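Local coordinates for protein succinate dehydrogenase (Membrane anchor subunit) (Mycolicibacterium smegmatis, PDB 7D6V) that holds a membrane-embedded Rieske-type [2Fe-2S] cluster, probably anchors succinate dehydrogenase in the membrane and probably helps pass electrons from succinate oxidation to quinone, at residues C[113-118]-C[206-211]; C[67-72]-C[249-254]; C[174-179]-C[190-195]. All blocks are in the same frame, centred on the assembly; numbering follows the deposited sequence.

Contact 1. Residues C[113-118]-C[206-211]; sequences TCYYYR and CHSCRH. With FES (Fe2/s2 (inorganic) cluster), chain J.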
loop_
_atom_site.group_PDB
_atom_site.type_symbol
_atom_site.label_atom_id
_atom_site.label_comp_id
_atom_site.label_asym_id
_atom_site.label_seq_id
_atom_site.Cartn_x
_atom_site.Cartn_y
_atom_site.Cartn_z
ATOM N N THR C 113 -15.025 6.763 -31.976
ATOM C CA THR C 113 -15.531 6.329 -30.683
ATOM C C THR C 113 -14.575 5.386 -29.968
ATOM O O THR C 113 -14.878 4.949 -28.855
ATOM C CB THR C 113 -16.901 5.661 -30.841
ATOM O OG1 THR C 113 -16.824 4.627 -31.828
ATOM C CG2 THR C 113 -17.938 6.681 -31.272
ATOM N N CYS C 114 -13.432 5.091 -30.579
ATOM C CA CYS C 114 -12.449 4.215 -29.955
ATOM C C CYS C 114 -12.008 4.817 -28.625
ATOM O O CYS C 114 -11.820 6.029 -28.518
ATOM C CB CYS C 114 -11.242 4.019 -30.873
ATOM S SG CYS C 114 -9.741 3.472 -30.027
ATOM N N TYR C 115 -11.844 3.972 -27.611
ATOM C CA TYR C 115 -11.439 4.441 -26.293
ATOM C C TYR C 115 -10.047 5.060 -26.324
ATOM O O TYR C 115 -9.819 6.112 -25.719
ATOM C CB TYR C 115 -11.511 3.295 -25.283
ATOM C CG TYR C 115 -12.910 3.015 -24.772
ATOM C CD1 TYR C 115 -13.421 3.705 -23.686
ATOM C CD2 TYR C 115 -13.718 2.066 -25.377
ATOM C CE1 TYR C 115 -14.686 3.463 -23.215
ATOM C CE2 TYR C 115 -14.990 1.817 -24.913
ATOM C CZ TYR C 115 -15.468 2.521 -23.830
ATOM O OH TYR C 115 -16.732 2.285 -23.353
ATOM N N TYR C 116 -9.104 4.446 -27.039
ATOM C CA TYR C 116 -7.777 5.045 -27.133
ATOM C C TYR C 116 -7.822 6.388 -27.852
ATOM O O TYR C 116 -7.215 7.365 -27.402
ATOM C CB TYR C 116 -6.793 4.117 -27.840
ATOM C CG TYR C 116 -5.553 4.883 -28.229
ATOM C CD1 TYR C 116 -4.695 5.379 -27.258
ATOM C CD2 TYR C 116 -5.271 5.163 -29.557
ATOM C CE1 TYR C 116 -3.586 6.112 -27.598
ATOM C CE2 TYR C 116 -4.158 5.891 -29.906
ATOM C CZ TYR C 116 -3.317 6.359 -28.922
ATOM O OH TYR C 116 -2.201 7.084 -29.263
ATOM N N TYR C 117 -8.522 6.450 -28.984
ATOM C CA TYR C 117 -8.557 7.690 -29.750
ATOM C C TYR C 117 -9.235 8.804 -28.971
ATOM O O TYR C 117 -8.848 9.971 -29.096
ATOM C CB TYR C 117 -9.260 7.465 -31.086
ATOM C CG TYR C 117 -8.371 6.861 -32.141
ATOM C CD1 TYR C 117 -7.450 7.634 -32.827
ATOM C CD2 TYR C 117 -8.450 5.514 -32.452
ATOM C CE1 TYR C 117 -6.635 7.082 -33.790
ATOM C CE2 TYR C 117 -7.641 4.955 -33.410
ATOM C CZ TYR C 117 -6.737 5.742 -34.078
ATOM O OH TYR C 117 -5.931 5.181 -35.037
ATOM N N ARG C 118 -10.238 8.466 -28.160
ATOM C CA ARG C 118 -10.866 9.473 -27.317
ATOM C C ARG C 118 -9.858 10.084 -26.361
ATOM O O ARG C 118 -9.805 11.306 -26.211
ATOM C CB ARG C 118 -12.039 8.867 -26.552
ATOM C CG ARG C 118 -13.351 8.944 -27.296
ATOM C CD ARG C 118 -14.160 7.688 -27.123
ATOM N NE ARG C 118 -14.845 7.671 -25.837
ATOM C CZ ARG C 118 -15.487 6.619 -25.350
ATOM N NH1 ARG C 118 -15.535 5.493 -26.045
ATOM N NH2 ARG C 118 -16.082 6.693 -24.172
ATOM N N CYS C 206 -9.947 -4.500 -29.307
ATOM C CA CYS C 206 -10.873 -3.459 -28.871
ATOM C C CYS C 206 -11.384 -3.666 -27.446
ATOM O O CYS C 206 -11.591 -4.798 -27.009
ATOM C CB CYS C 206 -12.054 -3.355 -29.839
ATOM S SG CYS C 206 -13.540 -2.610 -29.128
ATOM N N HIS C 207 -11.585 -2.563 -26.729
ATOM C CA HIS C 207 -12.086 -2.617 -25.359
ATOM C C HIS C 207 -13.511 -3.148 -25.301
ATOM O O HIS C 207 -13.886 -3.793 -24.318
ATOM C CB HIS C 207 -12.021 -1.235 -24.714
ATOM C CG HIS C 207 -10.688 -0.904 -24.125
ATOM N ND1 HIS C 207 -9.795 -0.053 -24.737
ATOM C CD2 HIS C 207 -10.099 -1.304 -22.974
ATOM C CE1 HIS C 207 -8.710 0.054 -23.991
ATOM N NE2 HIS C 207 -8.870 -0.696 -22.916
ATOM N N SER C 208 -14.320 -2.873 -26.324
ATOM C CA SER C 208 -15.663 -3.439 -26.375
ATOM C C SER C 208 -15.629 -4.931 -26.664
ATOM O O SER C 208 -16.484 -5.673 -26.173
ATOM C CB SER C 208 -16.504 -2.714 -27.422
ATOM O OG SER C 208 -16.771 -1.383 -27.028
ATOM N N CYS C 209 -14.663 -5.385 -27.463
ATOM C CA CYS C 209 -14.493 -6.818 -27.679
ATOM C C CYS C 209 -14.138 -7.528 -26.379
ATOM O O CYS C 209 -14.644 -8.619 -26.100
ATOM C CB CYS C 209 -13.417 -7.063 -28.735
ATOM S SG CYS C 209 -13.107 -8.803 -29.094
ATOM N N ARG C 210 -13.269 -6.917 -25.572
ATOM C CA ARG C 210 -12.905 -7.494 -24.285
ATOM C C ARG C 210 -14.122 -7.640 -23.384
ATOM O O ARG C 210 -14.281 -8.655 -22.698
ATOM C CB ARG C 210 -11.845 -6.623 -23.615
ATOM C CG ARG C 210 -11.123 -7.274 -22.460
ATOM C CD ARG C 210 -10.233 -6.268 -21.767
ATOM N NE ARG C 210 -9.543 -6.837 -20.617
ATOM C CZ ARG C 210 -9.033 -6.116 -19.628
ATOM N NH1 ARG C 210 -9.140 -4.797 -19.646
ATOM N NH2 ARG C 210 -8.421 -6.712 -18.619
ATOM N N HIS C 211 -14.988 -6.630 -23.373
ATOM C CA HIS C 211 -16.203 -6.689 -22.571
ATOM C C HIS C 211 -17.170 -7.743 -23.098
ATOM O O HIS C 211 -17.740 -8.514 -22.319
ATOM C CB HIS C 211 -16.858 -5.310 -22.552
ATOM C CG HIS C 211 -18.183 -5.276 -21.864
ATOM N ND1 HIS C 211 -19.371 -5.206 -22.556
ATOM C CD2 HIS C 211 -18.511 -5.285 -20.552
ATOM C CE1 HIS C 211 -20.373 -5.184 -21.700
ATOM N NE2 HIS C 211 -19.880 -5.231 -20.477
HETATM FE FE1 FES J . -10.399 1.144 -29.482
HETATM FE FE2 FES J . -12.570 -0.430 -29.710
HETATM S S1 FES J . -11.829 0.590 -27.908
HETATM S S2 FES J . -11.099 0.063 -31.264
#
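Tyr115 and His207 meet in a buried, cluster-centred contact between the first turns of helices 115-124 and 207-215, where two Cys-bearing helix starts face each other across a [2Fe-2S] group. Direct touching is slight: Tyr115 CD2 lies 3.8 Å from His207 CB, and the two rings are inclined at 67°, neither stacked nor edge-to-face. Both turn an edge to sulfide S1, which also lies 3.4 Å from Tyr115 N and the same distance from His207 N. Cys114 SG binds iron FE1 at 2.5 Å, its sulfur held anti to the backbone N (chi1 159°); Cys206 SG binds FE2 at the same length. The Cys114 thiolate also caps its helix, accepting from Tyr117 N at 3.4 Å. Over one face of the Tyr115 ring sits Arg118 NH1, helped into place by a 2.9 Å hydrogen bond to Thr113 O and by the salt bridge of Arg118 with Glu144. Tyr115 OH and Ser208 OG both hydrogen-bond Glu229 of the neighbouring iron-sulfur subunit. With His240 completing FE1 and His155 FE2, each iron of this membrane-embedded Rieske cluster has one cysteine and one histidine, whereas a classical Rieske centre has two cysteines on one iron and two histidines on the other.

Contact 2. Residues C[67-72]-C[249-254]; sequences LTPFYS and GTLVLT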
loop_
_atom_site.group_PDB
_atom_site.type_symbol
_atom_site.label_atom_id
_atom_site.label_comp_id
_atom_site.label_asym_id
_atom_site.label_seq_id
_atom_site.Cartn_x
_atom_site.Cartn_y
_atom_site.Cartn_z
ATOM N N LEU C 67 -7.270 -4.184 -54.838
ATOM C CA LEU C 67 -8.228 -3.141 -54.506
ATOM C C LEU C 67 -7.816 -2.478 -53.204
ATOM O O LEU C 67 -7.565 -3.160 -52.206
ATOM C CB LEU C 67 -9.644 -3.703 -54.391
ATOM C CG LEU C 67 -10.745 -2.686 -54.094
ATOM C CD1 LEU C 67 -10.850 -1.666 -55.211
ATOM C CD2 LEU C 67 -12.062 -3.393 -53.889
ATOM N N THR C 68 -7.743 -1.154 -53.221
ATOM C CA THR C 68 -7.409 -0.406 -52.022
ATOM C C THR C 68 -8.501 -0.578 -50.969
ATOM O O THR C 68 -9.691 -0.583 -51.304
ATOM C CB THR C 68 -7.239 1.076 -52.357
ATOM O OG1 THR C 68 -6.214 1.232 -53.344
ATOM C CG2 THR C 68 -6.850 1.844 -51.133
ATOM N N PRO C 69 -8.139 -0.729 -49.692
ATOM C CA PRO C 69 -9.165 -0.750 -48.637
ATOM C C PRO C 69 -9.969 0.534 -48.538
ATOM O O PRO C 69 -11.104 0.495 -48.051
ATOM C CB PRO C 69 -8.351 -0.997 -47.363
ATOM C CG PRO C 69 -7.095 -1.624 -47.827
ATOM C CD PRO C 69 -6.803 -1.054 -49.172
ATOM N N PHE C 70 -9.421 1.669 -48.972
ATOM C CA PHE C 70 -10.168 2.921 -48.962
ATOM C C PHE C 70 -11.249 2.967 -50.032
ATOM O O PHE C 70 -12.064 3.895 -50.023
ATOM C CB PHE C 70 -9.213 4.105 -49.124
ATOM C CG PHE C 70 -8.488 4.477 -47.860
ATOM C CD1 PHE C 70 -7.143 4.777 -47.878
ATOM C CD2 PHE C 70 -9.159 4.532 -46.654
ATOM C CE1 PHE C 70 -6.476 5.117 -46.725
ATOM C CE2 PHE C 70 -8.496 4.873 -45.494
ATOM C CZ PHE C 70 -7.152 5.165 -45.532
ATOM N N TYR C 71 -11.269 2.002 -50.950
ATOM C CA TYR C 71 -12.317 1.880 -51.956
ATOM C C TYR C 71 -12.984 0.511 -51.903
ATOM O O TYR C 71 -13.584 0.088 -52.893
ATOM C CB TYR C 71 -11.755 2.107 -53.363
ATOM C CG TYR C 71 -11.412 3.535 -53.704
ATOM C CD1 TYR C 71 -10.333 4.168 -53.109
ATOM C CD2 TYR C 71 -12.152 4.242 -54.639
ATOM C CE1 TYR C 71 -10.012 5.466 -53.422
ATOM C CE2 TYR C 71 -11.835 5.541 -54.961
ATOM C CZ TYR C 71 -10.765 6.149 -54.348
ATOM O OH TYR C 71 -10.444 7.444 -54.664
ATOM N N SER C 72 -12.893 -0.193 -50.763
ATOM C CA SER C 72 -13.089 -1.643 -50.788
ATOM C C SER C 72 -14.509 -2.035 -51.184
ATOM O O SER C 72 -14.681 -2.675 -52.235
ATOM C CB SER C 72 -12.646 -2.255 -49.456
ATOM O OG SER C 72 -11.254 -2.093 -49.261
ATOM N N GLY C 249 -0.716 3.528 -40.234
ATOM C CA GLY C 249 0.427 3.516 -41.132
ATOM C C GLY C 249 0.286 2.497 -42.246
ATOM O O GLY C 249 0.539 2.797 -43.414
ATOM N N THR C 250 -0.127 1.277 -41.901
ATOM C CA THR C 250 -0.218 0.227 -42.910
ATOM C C THR C 250 -1.330 0.501 -43.912
ATOM O O THR C 250 -1.189 0.158 -45.089
ATOM C CB THR C 250 -0.414 -1.138 -42.257
ATOM O OG1 THR C 250 -1.600 -1.128 -41.457
ATOM C CG2 THR C 250 0.779 -1.482 -41.392
ATOM N N LEU C 251 -2.427 1.128 -43.482
ATOM C CA LEU C 251 -3.444 1.567 -44.429
ATOM C C LEU C 251 -2.866 2.576 -45.409
ATOM O O LEU C 251 -3.096 2.487 -46.623
ATOM C CB LEU C 251 -4.630 2.174 -43.681
ATOM C CG LEU C 251 -5.717 1.229 -43.175
ATOM C CD1 LEU C 251 -6.531 1.901 -42.085
ATOM C CD2 LEU C 251 -6.610 0.788 -44.316
ATOM N N VAL C 252 -2.103 3.544 -44.895
ATOM C CA VAL C 252 -1.538 4.563 -45.775
ATOM C C VAL C 252 -0.586 3.935 -46.787
ATOM O O VAL C 252 -0.638 4.247 -47.981
ATOM C CB VAL C 252 -0.847 5.666 -44.952
ATOM C CG1 VAL C 252 -0.072 6.596 -45.864
ATOM C CG2 VAL C 252 -1.875 6.442 -44.159
ATOM N N LEU C 253 0.287 3.032 -46.334
ATOM C CA LEU C 253 1.224 2.404 -47.266
ATOM C C LEU C 253 0.526 1.482 -48.256
ATOM O O LEU C 253 0.933 1.404 -49.419
ATOM C CB LEU C 253 2.338 1.657 -46.530
ATOM C CG LEU C 253 3.505 2.460 -45.939
ATOM C CD1 LEU C 253 3.165 3.292 -44.726
ATOM C CD2 LEU C 253 4.657 1.516 -45.629
ATOM N N THR C 254 -0.511 0.763 -47.826
ATOM C CA THR C 254 -1.243 -0.088 -48.757
ATOM C C THR C 254 -1.881 0.744 -49.863
ATOM O O THR C 254 -1.745 0.428 -51.054
ATOM C CB THR C 254 -2.292 -0.897 -47.999
ATOM O OG1 THR C 254 -1.700 -1.438 -46.814
ATOM C CG2 THR C 254 -2.804 -2.045 -48.854
#
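Leu251 reaches from helix 240-264 to Pro69 and Phe70, which form a short 3-10 turn in the loop after strand 66-67. The turn is closed by a backbone bond from Tyr71 N to Thr68 O, and it lays an apolar surface against the long C-terminal helix; no hydrogen bond crosses the interface, 231 Å² is buried, and the side-chain contacts are apolar. Starting at its root, Leu251 CB faces the far end of the Phe70 ring, 4.3 Å from CZ. Rotation about the CA-CB bond puts CG anti to the carbonyl carbon (chi1 -85°), carrying the branch point out from the helix toward the loop. There the two methyls part. CD1 stays beside the Phe70 ring without closing on it, 4.8 Å from CZ, whereas CD2 goes to the proline and comes to rest 3.9 Å from Pro69 CB. The leucine thus touches both residues of the turn, Phe70 by its CB and Pro69 by its CD2. The backbone beneath it takes part as well, since the Phe70 ring approaches the Leu251 carbonyl obliquely, CE1 lying 4.3 Å from Leu251 O. Around this patch the same chain completes the packing: Phe45 and Ala49 of helix 33-55 touch Phe70, while Asn195 of helix 188-204 touches both Pro69 and Thr254. The loop is therefore lodged among several helices of the anchor domain. One turn further along helix 240-264, Thr254 keeps its hydroxyl beside its own backbone N and presents the methyl to the loop. The threonine and proline side chains cross at about a right angle, Thr254 CG2 lying 4.1 Å from Pro69 CD.

Contact 3. Residues C[174-179]-C[190-195]; sequences ITAFHS and VILTGN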
loop_
_atom_site.group_PDB
_atom_site.type_symbol
_atom_site.label_atom_id
_atom_site.label_comp_id
_atom_site.label_asym_id
_atom_site.label_seq_id
_atom_site.Cartn_x
_atom_site.Cartn_y
_atom_site.Cartn_z
ATOM N N ILE C 174 -8.129 -12.106 -50.050
ATOM C CA ILE C 174 -8.088 -13.470 -50.562
ATOM C C ILE C 174 -8.227 -13.479 -52.079
ATOM O O ILE C 174 -7.518 -14.212 -52.776
ATOM C CB ILE C 174 -9.167 -14.331 -49.886
ATOM C CG1 ILE C 174 -8.805 -14.572 -48.422
ATOM C CG2 ILE C 174 -9.326 -15.650 -50.610
ATOM C CD1 ILE C 174 -9.895 -15.240 -47.628
ATOM N N THR C 175 -9.130 -12.660 -52.620
ATOM C CA THR C 175 -9.280 -12.632 -54.071
ATOM C C THR C 175 -8.146 -11.892 -54.768
ATOM O O THR C 175 -8.029 -11.990 -55.992
ATOM C CB THR C 175 -10.619 -12.009 -54.460
ATOM O OG1 THR C 175 -10.656 -10.643 -54.033
ATOM C CG2 THR C 175 -11.760 -12.765 -53.816
ATOM N N ALA C 176 -7.311 -11.164 -54.025
ATOM C CA ALA C 176 -6.171 -10.492 -54.633
ATOM C C ALA C 176 -5.126 -11.460 -55.176
ATOM O O ALA C 176 -4.283 -11.047 -55.977
ATOM C CB ALA C 176 -5.521 -9.549 -53.623
ATOM N N PHE C 177 -5.151 -12.728 -54.764
ATOM C CA PHE C 177 -4.159 -13.711 -55.205
ATOM C C PHE C 177 -4.475 -14.156 -56.633
ATOM O O PHE C 177 -4.852 -15.297 -56.905
ATOM C CB PHE C 177 -4.118 -14.897 -54.255
ATOM C CG PHE C 177 -3.295 -14.660 -53.030
ATOM C CD1 PHE C 177 -1.934 -14.898 -53.043
ATOM C CD2 PHE C 177 -3.879 -14.207 -51.863
ATOM C CE1 PHE C 177 -1.170 -14.682 -51.920
ATOM C CE2 PHE C 177 -3.122 -13.990 -50.736
ATOM C CZ PHE C 177 -1.766 -14.228 -50.763
ATOM N N HIS C 178 -4.287 -13.227 -57.564
ATOM C CA HIS C 178 -4.658 -13.450 -58.950
ATOM C C HIS C 178 -3.532 -13.035 -59.885
ATOM O O HIS C 178 -2.691 -12.197 -59.559
ATOM C CB HIS C 178 -5.938 -12.689 -59.317
ATOM C CG HIS C 178 -6.567 -13.161 -60.588
ATOM N ND1 HIS C 178 -6.498 -12.446 -61.762
ATOM C CD2 HIS C 178 -7.263 -14.287 -60.872
ATOM C CE1 HIS C 178 -7.135 -13.105 -62.714
ATOM N NE2 HIS C 178 -7.606 -14.225 -62.200
ATOM N N SER C 179 -3.539 -13.656 -61.057
ATOM C CA SER C 179 -2.626 -13.366 -62.151
ATOM C C SER C 179 -3.403 -13.527 -63.446
ATOM O O SER C 179 -4.448 -14.187 -63.467
ATOM C CB SER C 179 -1.412 -14.307 -62.124
ATOM O OG SER C 179 -0.337 -13.807 -62.893
ATOM N N VAL C 190 1.410 -9.483 -50.418
ATOM C CA VAL C 190 2.074 -9.388 -49.121
ATOM C C VAL C 190 1.598 -8.151 -48.371
ATOM O O VAL C 190 1.225 -8.222 -47.193
ATOM C CB VAL C 190 3.601 -9.386 -49.299
ATOM C CG1 VAL C 190 4.286 -9.357 -47.950
ATOM C CG2 VAL C 190 4.038 -10.596 -50.098
ATOM N N ILE C 191 1.583 -7.001 -49.050
ATOM C CA ILE C 191 1.169 -5.762 -48.395
ATOM C C ILE C 191 -0.288 -5.848 -47.950
ATOM O O ILE C 191 -0.624 -5.526 -46.803
ATOM C CB ILE C 191 1.414 -4.561 -49.325
ATOM C CG1 ILE C 191 2.892 -4.493 -49.703
ATOM C CG2 ILE C 191 0.981 -3.268 -48.659
ATOM C CD1 ILE C 191 3.214 -3.452 -50.728
ATOM N N LEU C 192 -1.172 -6.302 -48.846
ATOM C CA LEU C 192 -2.592 -6.395 -48.518
ATOM C C LEU C 192 -2.843 -7.368 -47.373
ATOM O O LEU C 192 -3.627 -7.073 -46.463
ATOM C CB LEU C 192 -3.385 -6.819 -49.752
ATOM C CG LEU C 192 -3.708 -5.761 -50.801
ATOM C CD1 LEU C 192 -4.146 -6.415 -52.094
ATOM C CD2 LEU C 192 -4.790 -4.834 -50.291
ATOM N N THR C 193 -2.206 -8.540 -47.410
ATOM C CA THR C 193 -2.427 -9.544 -46.380
ATOM C C THR C 193 -1.908 -9.072 -45.031
ATOM O O THR C 193 -2.564 -9.282 -44.003
ATOM C CB THR C 193 -1.762 -10.856 -46.790
ATOM O OG1 THR C 193 -2.319 -11.302 -48.030
ATOM C CG2 THR C 193 -1.985 -11.927 -45.735
ATOM N N GLY C 194 -0.739 -8.430 -45.008
ATOM C CA GLY C 194 -0.253 -7.871 -43.761
ATOM C C GLY C 194 -1.185 -6.815 -43.205
ATOM O O GLY C 194 -1.455 -6.782 -42.001
ATOM N N ASN C 195 -1.703 -5.948 -44.079
ATOM C CA ASN C 195 -2.637 -4.921 -43.632
ATOM C C ASN C 195 -3.904 -5.542 -43.060
ATOM O O ASN C 195 -4.406 -5.098 -42.023
ATOM C CB ASN C 195 -2.970 -3.982 -44.791
ATOM C CG ASN C 195 -3.883 -2.849 -44.377
ATOM O OD1 ASN C 195 -3.570 -2.086 -43.468
ATOM N ND2 ASN C 195 -5.021 -2.732 -45.048
#
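Phe177 and Thr193 meet because each turns its key group to lie beside its own backbone N: Phe177 CG with chi1 -82°, and Thr193 OG1 with chi1 -59°. The aromatic side chain crosses the threonine at about a right angle, and its CE2 comes within 3.9 Å of Thr193 OG1, obliquely to the ring. This approach serves as packing; the hydroxyl has its hydrogen bond one turn back in its own helix, at the carbonyl of Asn189. A second, purely apolar touch lies next to it. Leu192 extends one methyl to Ala176, with CD1 3.7 Å from Ala176 CB, and Tyr66 of strand 66-67 packs on both residues. Phe177 also forms the centre of an inverse gamma turn, closed by a bond of 2.7 Å from His178 N to Ala176 O. This tight turn takes the chain out of the helical path after helix 155-175. The same Ala176 carbonyl accepts a hydrogen bond from Asn189 ND2, a polar tie from the start of helix 188-204 to the turn. Only ten residues separate 174-179 from 190-195, and the two helices run in opposite directions, so this partly buried patch packs at the connection end of an antiparallel helical hairpin.

Contacts 2 and 3 adjoin, with centres 12 Å apart, and Asn195 joins them: its OD1 lies 3.0 Å from Thr250 OG1, a probable hydrogen bond, while its ND2 packs 3.6 Å from Pro69 CG. Contact 1 stands apart, about 22 Å from contact 2 and 28 Å from contact 3 between centres. Helices nevertheless connect contacts 2 and 3 to the cluster. Helix 240-264, which bears 249-254, begins at the iron ligand His240, and helix 188-204, which bears 190-195, leads to Cys206. The Leu251 side chain is about 12 Å from the [2Fe-2S] group, and that of Tyr115 about 10 Å from the bound ubiquinone-1.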